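Side-chain contacts in putative 2OG-Fe(II) oxygenase family protein (Caulobacter crescentus CB15, PDB 3OOX), which probably uses iron(II), 2-oxoglutarate and oxygen to oxidise its substrate, perhaps forming ethene from 2-oxoglutarate or oxidising L-arginine to guanidine and glutamate semialdehyde: residues Ser13-Asp18 and Val145-Ala150; Arg103-Pro106 and Phe111-His114; Lys56-Leu61 and Arg77-Phe82. All blocks are in the same frame, centred on the assembly; numbering follows the deposited sequence.

Contact 1. Residues Ser13-Asp18 and Val145-Ala150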
# COMPACT_ATOMS: atom_id res chain seq x y z
N SER A 13 2.87 20.55 0.22
CA SER A 13 3.64 21.81 0.29
C SER A 13 3.87 22.22 1.76
O SER A 13 4.86 22.92 2.07
CB SER A 13 2.91 22.90 -0.51
OG SER A 13 1.71 23.27 0.14
N LEU A 14 3.00 21.78 2.66
CA LEU A 14 3.12 22.07 4.07
C LEU A 14 4.27 21.33 4.74
O LEU A 14 4.71 21.74 5.82
CB LEU A 14 1.82 21.79 4.83
CG LEU A 14 0.62 22.64 4.38
CD1 LEU A 14 -0.64 22.14 5.10
CD2 LEU A 14 0.76 24.17 4.56
N TYR A 15 4.75 20.24 4.15
CA TYR A 15 5.86 19.48 4.74
C TYR A 15 7.07 20.40 4.98
O TYR A 15 7.63 20.37 6.07
CB TYR A 15 6.21 18.29 3.84
CG TYR A 15 7.44 17.51 4.27
CD1 TYR A 15 7.35 16.45 5.15
CD2 TYR A 15 8.69 17.84 3.76
CE1 TYR A 15 8.52 15.73 5.53
CE2 TYR A 15 9.83 17.13 4.11
CZ TYR A 15 9.75 16.09 4.99
OH TYR A 15 10.92 15.42 5.35
N ALA A 16 7.41 21.23 3.99
CA ALA A 16 8.47 22.24 4.13
C ALA A 16 7.93 23.55 4.71
O ALA A 16 8.60 24.16 5.55
CB ALA A 16 9.13 22.51 2.76
N LYS A 17 6.75 24.00 4.28
CA LYS A 17 6.30 25.34 4.67
C LYS A 17 5.84 25.45 6.12
O LYS A 17 5.99 26.51 6.74
CB LYS A 17 5.17 25.86 3.76
CG LYS A 17 5.58 26.26 2.38
CD LYS A 17 4.34 26.73 1.59
CE LYS A 17 4.69 27.04 0.13
NZ LYS A 17 3.47 27.18 -0.74
N ASP A 18 5.24 24.38 6.65
CA ASP A 18 4.66 24.41 7.98
C ASP A 18 4.49 22.97 8.46
O ASP A 18 3.36 22.46 8.51
CB ASP A 18 3.31 25.12 7.97
CG ASP A 18 2.77 25.41 9.38
OD1 ASP A 18 3.30 24.90 10.39
OD2 ASP A 18 1.79 26.17 9.49
N VAL A 145 5.93 10.87 5.14
CA VAL A 145 4.64 10.71 5.80
C VAL A 145 4.83 10.16 7.22
O VAL A 145 4.17 10.59 8.17
CB VAL A 145 3.72 9.78 4.94
CG1 VAL A 145 2.47 9.40 5.71
CG2 VAL A 145 3.39 10.49 3.60
N LEU A 146 5.76 9.23 7.38
CA LEU A 146 6.03 8.67 8.69
C LEU A 146 6.64 9.71 9.62
O LEU A 146 6.40 9.67 10.83
CB LEU A 146 6.91 7.41 8.59
CG LEU A 146 6.11 6.19 8.14
CD1 LEU A 146 7.11 5.12 7.64
CD2 LEU A 146 5.20 5.64 9.23
N GLU A 147 7.42 10.63 9.07
CA GLU A 147 7.88 11.77 9.91
C GLU A 147 6.71 12.55 10.52
O GLU A 147 6.76 12.94 11.68
CB GLU A 147 8.75 12.72 9.12
CG GLU A 147 10.11 12.20 8.70
CD GLU A 147 10.82 13.22 7.82
OE1 GLU A 147 11.35 14.22 8.38
OE2 GLU A 147 10.85 13.06 6.59
N ALA A 148 5.70 12.82 9.70
CA ALA A 148 4.52 13.51 10.14
C ALA A 148 3.79 12.68 11.20
O ALA A 148 3.36 13.20 12.24
CB ALA A 148 3.64 13.83 8.98
N ILE A 149 3.64 11.39 10.94
CA ILE A 149 3.01 10.48 11.91
C ILE A 149 3.76 10.48 13.26
O ILE A 149 3.15 10.56 14.33
CB ILE A 149 2.85 9.06 11.32
CG1 ILE A 149 1.82 9.08 10.18
CG2 ILE A 149 2.45 8.09 12.41
CD1 ILE A 149 1.78 7.78 9.39
N ALA A 150 5.08 10.39 13.19
CA ALA A 150 5.94 10.44 14.41
C ALA A 150 5.71 11.73 15.22
O ALA A 150 5.44 11.68 16.42
CB ALA A 150 7.39 10.28 14.01
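One polar bond, Y15 to E147, joins two helices of the double-stranded beta-helix (jelly-roll) fold of 2-oxoglutarate oxygenases: the long helix 127-152, which lies against the main sheet, and the short N-terminal helix 13-17, part of the helical layer beside it. The helices do not pack backbone to backbone: the CA atoms of Y15 and A148, the nearest across the pair, are 8.2 Å apart, and the two long side chains span the gap. Y15 has CG anti to its own nitrogen (chi1 174°), which sends the phenol out toward the long helix. E147 meets it with a chain that stays extended from CB to CD, and the two side chains cross at about a right angle. The hydroxyl is the donor: Y15 OH lies 2.7 Å from E147 OE2, which it meets on the syn side, though 28° out of the carboxylate plane. The acceptor sits at the edge of the phenol, in the ring plane, while the carboxylate stands almost perpendicular to that ring. E147 has a second partner, R157, whose NE forms a salt bridge with OE1, so each carboxylate oxygen has its own partner, and R157 also touches Y15. This second charge would be expected to keep E147 ionised. Along the ring edge, Y15 CE1 is 3.7 Å from E147 OE2.

Contact 2. Residues Arg103-Pro106 and Phe111-His114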
# COMPACT_ATOMS: atom_id res chain seq x y z
N ARG A 103 12.06 -5.57 -2.20
CA ARG A 103 13.31 -4.80 -2.06
C ARG A 103 14.47 -5.51 -2.75
O ARG A 103 14.63 -6.70 -2.57
CB ARG A 103 13.65 -4.62 -0.59
CG ARG A 103 14.82 -3.64 -0.42
CD ARG A 103 15.00 -3.15 0.99
NE ARG A 103 13.91 -2.25 1.40
CZ ARG A 103 13.72 -1.00 1.02
NH1 ARG A 103 14.61 -0.38 0.26
NH2 ARG A 103 12.66 -0.35 1.47
N ASP A 104 15.27 -4.73 -3.47
CA ASP A 104 16.56 -5.21 -4.00
C ASP A 104 17.58 -5.00 -2.88
O ASP A 104 17.87 -3.86 -2.51
CB ASP A 104 17.04 -4.40 -5.20
CG ASP A 104 16.39 -4.82 -6.51
OD1 ASP A 104 16.15 -6.02 -6.73
OD2 ASP A 104 16.15 -3.92 -7.34
N LEU A 105 18.11 -6.11 -2.38
CA LEU A 105 19.05 -6.09 -1.27
C LEU A 105 20.45 -6.17 -1.83
O LEU A 105 20.68 -6.81 -2.83
CB LEU A 105 18.81 -7.27 -0.34
CG LEU A 105 17.49 -7.23 0.44
CD1 LEU A 105 17.22 -8.60 1.12
CD2 LEU A 105 17.43 -6.13 1.49
N PRO A 106 21.41 -5.55 -1.13
CA PRO A 106 22.78 -5.68 -1.57
C PRO A 106 23.27 -7.10 -1.40
O PRO A 106 22.72 -7.84 -0.55
CB PRO A 106 23.55 -4.76 -0.63
CG PRO A 106 22.72 -4.61 0.54
CD PRO A 106 21.26 -4.71 0.05
N PHE A 111 19.02 -10.22 5.34
CA PHE A 111 17.61 -10.54 5.06
C PHE A 111 17.42 -11.45 3.85
O PHE A 111 16.30 -11.91 3.60
CB PHE A 111 16.74 -9.29 4.86
CG PHE A 111 16.58 -8.40 6.07
CD1 PHE A 111 16.89 -8.81 7.38
CD2 PHE A 111 16.06 -7.13 5.87
CE1 PHE A 111 16.68 -7.93 8.42
CE2 PHE A 111 15.86 -6.27 6.88
CZ PHE A 111 16.16 -6.65 8.17
N ARG A 112 18.49 -11.74 3.10
CA ARG A 112 18.33 -12.54 1.90
C ARG A 112 17.76 -13.94 2.19
O ARG A 112 17.09 -14.52 1.33
CB ARG A 112 19.64 -12.63 1.14
CG ARG A 112 19.98 -11.35 0.43
CD ARG A 112 21.34 -11.40 -0.30
NE ARG A 112 21.25 -10.41 -1.34
CZ ARG A 112 20.66 -10.62 -2.52
NH1 ARG A 112 20.26 -11.84 -2.86
NH2 ARG A 112 20.52 -9.62 -3.37
N ALA A 113 18.03 -14.50 3.36
CA ALA A 113 17.51 -15.83 3.69
C ALA A 113 15.99 -15.90 3.73
O ALA A 113 15.42 -16.99 3.56
CB ALA A 113 18.11 -16.32 5.00
N HIS A 114 15.30 -14.77 3.94
CA HIS A 114 13.83 -14.80 3.97
C HIS A 114 13.16 -13.82 3.00
O HIS A 114 11.94 -13.85 2.85
CB HIS A 114 13.29 -14.58 5.37
CG HIS A 114 13.38 -13.15 5.83
ND1 HIS A 114 14.56 -12.62 6.33
CD2 HIS A 114 12.46 -12.16 5.89
CE1 HIS A 114 14.36 -11.36 6.66
NE2 HIS A 114 13.11 -11.05 6.40
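R112 reaches back across a tight excursion of the chain to take hold of L105 and P106, in the irregular connection that links strand 97-101 of the jelly-roll sheet to helix 127-152. The first shell is a two-point grip by one guanidinium group on two successive backbone carbonyls. R112 NH2 donates to L105 O at 2.9 Å, and R112 NE donates to P106 O at 3.1 Å with the straighter geometry, an N-H...O angle of 169°. Both oxygens lie at the edge of the guanidinium, close to its plane, so this pair of bonds limits rotation of the group. At the carbonyls the fit is less regular: each nitrogen stands well above the carbonyl plane, 43° out of it at L105, and neither bond follows a lone pair. The arm that delivers the group runs extended from CG to NE.

Next to the polar bonds lies a small apolar layer. The buried L105 points its side chain toward 111-114, and its CD1 branch does the touching, 3.8 Å from F111 CB and 4.0 Å from R112 CG. F111 thus meets the leucine with its methylene, the two side chains crossing at about a right angle; its ring meets that of H109, and the side chain touches D274.

Farther out, R112 makes a third bond on the same guanidinium, a salt bridge from NH1 to D117 OD1, so all three nitrogens are engaged. D104 and R103 tie the 103-106 segment to N118 and D139, and H114 NE2 bonds S273 OG. Within 111-114 the turn itself is closed by H114 N, 3.0 Å from F111 O.

Contact 3. Residues Lys56-Leu61 and Arg77-Phe82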
# COMPACT_ATOMS: atom_id res chain seq x y z
N LYS A 56 1.88 -1.23 -17.99
CA LYS A 56 0.90 -1.46 -19.07
C LYS A 56 1.51 -2.31 -20.18
O LYS A 56 0.88 -3.22 -20.71
CB LYS A 56 0.38 -0.14 -19.63
CG LYS A 56 -0.46 0.72 -18.68
CD LYS A 56 -0.83 2.06 -19.29
CE LYS A 56 -1.86 2.79 -18.43
NZ LYS A 56 -2.11 4.17 -18.93
N ALA A 57 2.76 -2.03 -20.53
CA ALA A 57 3.45 -2.77 -21.57
C ALA A 57 3.68 -4.22 -21.17
O ALA A 57 3.45 -5.15 -21.95
CB ALA A 57 4.81 -2.08 -21.91
N PHE A 58 4.07 -4.43 -19.91
CA PHE A 58 4.23 -5.79 -19.41
C PHE A 58 2.92 -6.61 -19.52
O PHE A 58 2.91 -7.75 -20.01
CB PHE A 58 4.73 -5.86 -17.96
CG PHE A 58 4.68 -7.25 -17.43
CD1 PHE A 58 5.65 -8.17 -17.77
CD2 PHE A 58 3.62 -7.68 -16.65
CE1 PHE A 58 5.60 -9.47 -17.35
CE2 PHE A 58 3.55 -9.00 -16.24
CZ PHE A 58 4.53 -9.90 -16.59
N PHE A 59 1.83 -6.02 -19.02
CA PHE A 59 0.55 -6.74 -18.99
C PHE A 59 -0.04 -6.97 -20.37
O PHE A 59 -0.84 -7.88 -20.57
CB PHE A 59 -0.48 -6.02 -18.09
CG PHE A 59 -0.15 -6.09 -16.61
CD1 PHE A 59 0.03 -7.32 -15.99
CD2 PHE A 59 -0.04 -4.94 -15.86
CE1 PHE A 59 0.33 -7.40 -14.63
CE2 PHE A 59 0.25 -5.01 -14.49
CZ PHE A 59 0.45 -6.25 -13.90
N ALA A 60 0.38 -6.15 -21.34
CA ALA A 60 0.01 -6.34 -22.76
C ALA A 60 0.76 -7.48 -23.48
O ALA A 60 0.39 -7.86 -24.60
CB ALA A 60 0.19 -5.03 -23.52
N LEU A 61 1.80 -8.03 -22.85
CA LEU A 61 2.54 -9.16 -23.43
C LEU A 61 1.65 -10.40 -23.52
O LEU A 61 0.66 -10.50 -22.79
CB LEU A 61 3.76 -9.50 -22.60
CG LEU A 61 4.92 -8.51 -22.56
CD1 LEU A 61 5.92 -8.85 -21.46
CD2 LEU A 61 5.60 -8.46 -23.94
N ARG A 77 6.95 -12.54 -5.60
CA ARG A 77 7.79 -11.83 -6.57
C ARG A 77 7.31 -12.21 -7.95
O ARG A 77 6.84 -13.31 -8.14
CB ARG A 77 9.25 -12.26 -6.40
CG ARG A 77 9.87 -12.00 -5.01
CD ARG A 77 10.07 -10.55 -4.73
NE ARG A 77 10.67 -10.31 -3.39
CZ ARG A 77 9.98 -10.01 -2.29
NH1 ARG A 77 8.65 -9.91 -2.30
NH2 ARG A 77 10.62 -9.79 -1.14
N GLY A 78 7.39 -11.29 -8.90
CA GLY A 78 6.98 -11.61 -10.26
C GLY A 78 5.47 -11.59 -10.49
O GLY A 78 4.74 -10.80 -9.90
N TYR A 79 5.04 -12.45 -11.40
CA TYR A 79 3.72 -12.37 -12.01
C TYR A 79 2.73 -13.32 -11.35
O TYR A 79 3.06 -14.46 -11.00
CB TYR A 79 3.86 -12.70 -13.49
CG TYR A 79 2.57 -12.72 -14.26
CD1 TYR A 79 1.83 -11.56 -14.41
CD2 TYR A 79 2.13 -13.87 -14.86
CE1 TYR A 79 0.64 -11.56 -15.13
CE2 TYR A 79 0.93 -13.90 -15.60
CZ TYR A 79 0.19 -12.73 -15.70
OH TYR A 79 -0.99 -12.73 -16.43
N ILE A 80 1.47 -12.86 -11.19
CA ILE A 80 0.37 -13.71 -10.79
C ILE A 80 -0.70 -13.59 -11.88
O ILE A 80 -1.19 -12.49 -12.15
CB ILE A 80 -0.25 -13.28 -9.44
CG1 ILE A 80 0.81 -13.25 -8.33
CG2 ILE A 80 -1.42 -14.20 -9.10
CD1 ILE A 80 0.28 -12.75 -6.97
N PRO A 81 -1.05 -14.71 -12.50
CA PRO A 81 -2.06 -14.69 -13.56
C PRO A 81 -3.48 -14.60 -13.05
O PRO A 81 -3.73 -14.70 -11.86
CB PRO A 81 -1.84 -16.02 -14.27
CG PRO A 81 -1.41 -16.91 -13.23
CD PRO A 81 -0.55 -16.08 -12.30
N PHE A 82 -4.40 -14.40 -13.98
CA PHE A 82 -5.83 -14.48 -13.69
C PHE A 82 -6.14 -15.80 -13.01
O PHE A 82 -5.56 -16.82 -13.35
CB PHE A 82 -6.65 -14.33 -15.00
CG PHE A 82 -6.36 -13.05 -15.74
CD1 PHE A 82 -6.65 -11.82 -15.17
CD2 PHE A 82 -5.76 -13.07 -16.99
CE1 PHE A 82 -6.38 -10.64 -15.83
CE2 PHE A 82 -5.48 -11.88 -17.66
CZ PHE A 82 -5.80 -10.66 -17.07
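F58 and F59, in the last turn of helix 45-59, present their ring edges to Y79 on strand 78-80, an outermost strand of the main jelly-roll sheet. The meeting is entirely aromatic and buried. F58 and Y79 share a first torsion, each with CG anti to the backbone nitrogen (chi1 171° in F58), and each CB points toward the opposing segment, which turns the two rings toward each other. They form an offset edge-to-face pair: the edge of F58 is directed at the face of Y79, with centroids 5.6 Å apart and planes at 68°. The offset takes F58 CE2 to one side of the tyrosine ring, 3.6 Å from Y79 CD1, while CZ of the same phenylalanine lies 3.8 Å from that carbon. F59 is built differently. Its CG sits beside the nitrogen (chi1 -70°), and only the far end of its ring comes near Y79. There the two meet edge to edge.

The P81 nitrogen lies over one face of Y79 and F58 CD2 over one face of F59, both offset toward the rim, and W99 of the adjacent strand meets F58 edge-to-face. The polar end of Y79 is taken up by E97 OE1, hydrogen-bonded to its OH, while K66 of the short helix 63-66 touches both F58 and Y79. The F59 side of the contact is looser, its closest approach being CE1 to Y79 CE1 at 4.2 Å.

Overall arrangement
From the N terminus, helix 13-17 opens the widest loop, which contact 1 closes only when the chain reaches helix 127-152. The other two contacts are nested inside it and follow one another in series. Contact 3 comes first, closing a short loop from helix 45-59 through helix 63-66 to edge strand 78-80. The chain then runs through strand 97-101 into the short loop of contact 2, with four residues between its segments. None of the three touch. Contacts 2 and 3 come within about 5 Å at their nearest atoms, whereas contacts 1 and 3, centres 35 Å apart, lie on opposite sides of the chain's centre.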